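Local coordinates for putative citrate lyase, alfa subunit (Streptococcus mutans, PDB 2HJ0), which is a putative citrate lyase alpha subunit of the CitF family, with two mixed, largely parallel sheets flanked by helices, at residues R151-A156 with A355-K360. Numbering follows the deposited sequence.
Sequences RARAIA and ASPLSK
The aliphatic part of Arg153 packs against Pro357 and Leu358, a worked example of a long basic side chain that uses its methylenes for packing and its guanidinium for charge pairing. CG lies anti to the backbone N (chi1 -178°), and there it meets both Leu358 CD1, at 3.8 Å from Arg153 CG, and Leu358 CB, at 3.9 Å from the same atom. The two side chains cross obliquely. One carbon nearer the helix, Arg153 CB sits 4.1 Å from Pro357 CD, with the neighbouring ring carbon CG only slightly farther off. The chain bends at chi2 and chi3; at its far end NH1 forms a salt bridge with Glu498 and a hydrogen bond to the carbonyl O of Arg500.

Ser356 faces the helix between Ala152 and Arg153: its CB is 4.4 Å from Ala152 CB, and its OG is 4.2 Å from Arg153 CA. Ser356 OG also accepts from Leu358 N of its own loop at 3.2 Å, a bent bond (138° at the hydrogen) that makes an ST turn and ties Ser356 to the leucine packed on Arg153.

The contact joins helix 148-157 to the loop between helix 351-355 and strand 369-372. Helix 191-199 touches Ala152 through Ile195, while Pro40 of the second subunit packs on Leu358, placing this buried seam close to the dimer interface.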
loop_
_atom_site.group_PDB
_atom_site.type_symbol
_atom_site.label_atom_id
_atom_site.label_comp_id
_atom_site.label_asym_id
_atom_site.label_seq_id
_atom_site.Cartn_x
_atom_site.Cartn_y
_atom_site.Cartn_z
ATOM N N ARG A 151 -13.559 -5.593 -11.495
ATOM C CA ARG A 151 -13.301 -6.450 -10.350
ATOM C C ARG A 151 -12.755 -5.598 -9.212
ATOM O O ARG A 151 -13.157 -5.733 -8.051
ATOM C CB ARG A 151 -12.287 -7.530 -10.720
ATOM C CG ARG A 151 -11.904 -8.442 -9.564
ATOM C CD ARG A 151 -10.903 -9.476 -10.017
ATOM N NE ARG A 151 -10.765 -10.551 -9.051
ATOM C CZ ARG A 151 -10.050 -10.472 -7.939
ATOM N NH1 ARG A 151 -9.388 -9.357 -7.641
ATOM N NH2 ARG A 151 -10.001 -11.513 -7.120
ATOM N N ALA A 152 -11.822 -4.718 -9.550
ATOM C CA ALA A 152 -11.253 -3.846 -8.546
ATOM C C ALA A 152 -12.368 -2.939 -8.014
ATOM O O ALA A 152 -12.460 -2.727 -6.814
ATOM C CB ALA A 152 -10.111 -3.025 -9.148
ATOM N N ARG A 153 -13.219 -2.420 -8.898
ATOM C CA ARG A 153 -14.311 -1.557 -8.462
ATOM C C ARG A 153 -15.239 -2.313 -7.513
ATOM O O ARG A 153 -15.539 -1.831 -6.422
ATOM C CB ARG A 153 -15.131 -1.051 -9.644
ATOM C CG ARG A 153 -16.265 -0.106 -9.230
ATOM C CD ARG A 153 -17.570 -0.426 -9.962
ATOM N NE ARG A 153 -18.154 -1.694 -9.527
ATOM C CZ ARG A 153 -18.458 -2.698 -10.346
ATOM N NH1 ARG A 153 -18.231 -2.582 -11.643
ATOM N NH2 ARG A 153 -18.994 -3.815 -9.873
ATOM N N ALA A 154 -15.688 -3.498 -7.925
ATOM C CA ALA A 154 -16.587 -4.301 -7.087
ATOM C C ALA A 154 -16.022 -4.577 -5.701
ATOM O O ALA A 154 -16.709 -4.368 -4.700
ATOM C CB ALA A 154 -16.924 -5.612 -7.762
ATOM N N ILE A 155 -14.780 -5.042 -5.634
ATOM C CA ILE A 155 -14.179 -5.345 -4.354
ATOM C C ILE A 155 -14.093 -4.105 -3.474
ATOM O O ILE A 155 -14.370 -4.169 -2.284
ATOM C CB ILE A 155 -12.789 -5.979 -4.543
ATOM C CG1 ILE A 155 -12.948 -7.283 -5.327
ATOM C CG2 ILE A 155 -12.122 -6.229 -3.189
ATOM C CD1 ILE A 155 -11.670 -8.035 -5.587
ATOM N N ALA A 156 -13.756 -2.967 -4.054
ATOM C CA ALA A 156 -13.642 -1.752 -3.265
ATOM C C ALA A 156 -14.989 -1.170 -2.845
ATOM O O ALA A 156 -15.101 -0.573 -1.780
ATOM C CB ALA A 156 -12.846 -0.718 -4.040
ATOM N N ALA A 355 -6.819 0.239 -13.463
ATOM C CA ALA A 355 -7.966 0.604 -14.282
ATOM C C ALA A 355 -9.338 0.736 -13.624
ATOM O O ALA A 355 -10.357 0.502 -14.270
ATOM C CB ALA A 355 -8.054 -0.363 -15.436
ATOM N N SER A 356 -9.376 1.143 -12.364
ATOM C CA SER A 356 -10.648 1.269 -11.679
ATOM C C SER A 356 -11.379 2.542 -12.006
ATOM O O SER A 356 -10.842 3.634 -11.887
ATOM C CB SER A 356 -10.474 1.200 -10.172
ATOM O OG SER A 356 -11.672 1.576 -9.525
ATOM N N PRO A 357 -12.642 2.414 -12.415
ATOM C CA PRO A 357 -13.452 3.582 -12.756
ATOM C C PRO A 357 -13.893 4.368 -11.511
ATOM O O PRO A 357 -14.242 5.535 -11.611
ATOM C CB PRO A 357 -14.620 2.973 -13.523
ATOM C CG PRO A 357 -14.806 1.654 -12.837
ATOM C CD PRO A 357 -13.384 1.158 -12.641
ATOM N N LEU A 358 -13.856 3.737 -10.342
ATOM C CA LEU A 358 -14.252 4.402 -9.110
ATOM C C LEU A 358 -13.117 4.534 -8.130
ATOM O O LEU A 358 -13.129 3.915 -7.069
ATOM C CB LEU A 358 -15.379 3.646 -8.426
ATOM C CG LEU A 358 -16.770 3.891 -8.982
ATOM C CD1 LEU A 358 -17.787 3.195 -8.097
ATOM C CD2 LEU A 358 -17.031 5.384 -9.033
ATOM N N SER A 359 -12.141 5.358 -8.466
ATOM C CA SER A 359 -10.991 5.543 -7.595
ATOM C C SER A 359 -10.668 7.018 -7.553
ATOM O O SER A 359 -11.386 7.841 -8.107
ATOM C CB SER A 359 -9.790 4.819 -8.178
ATOM O OG SER A 359 -9.357 5.503 -9.344
ATOM N N LYS A 360 -9.566 7.346 -6.903
ATOM C CA LYS A 360 -9.157 8.720 -6.844
ATOM C C LYS A 360 -8.316 8.985 -8.062
ATOM O O LYS A 360 -7.807 10.089 -8.243
ATOM C CB LYS A 360 -8.364 8.999 -5.577
ATOM C CG LYS A 360 -9.221 8.834 -4.349
ATOM C CD LYS A 360 -8.556 9.420 -3.142
ATOM C CE LYS A 360 -9.447 9.279 -1.944
ATOM N NZ LYS A 360 -8.827 9.925 -0.777
#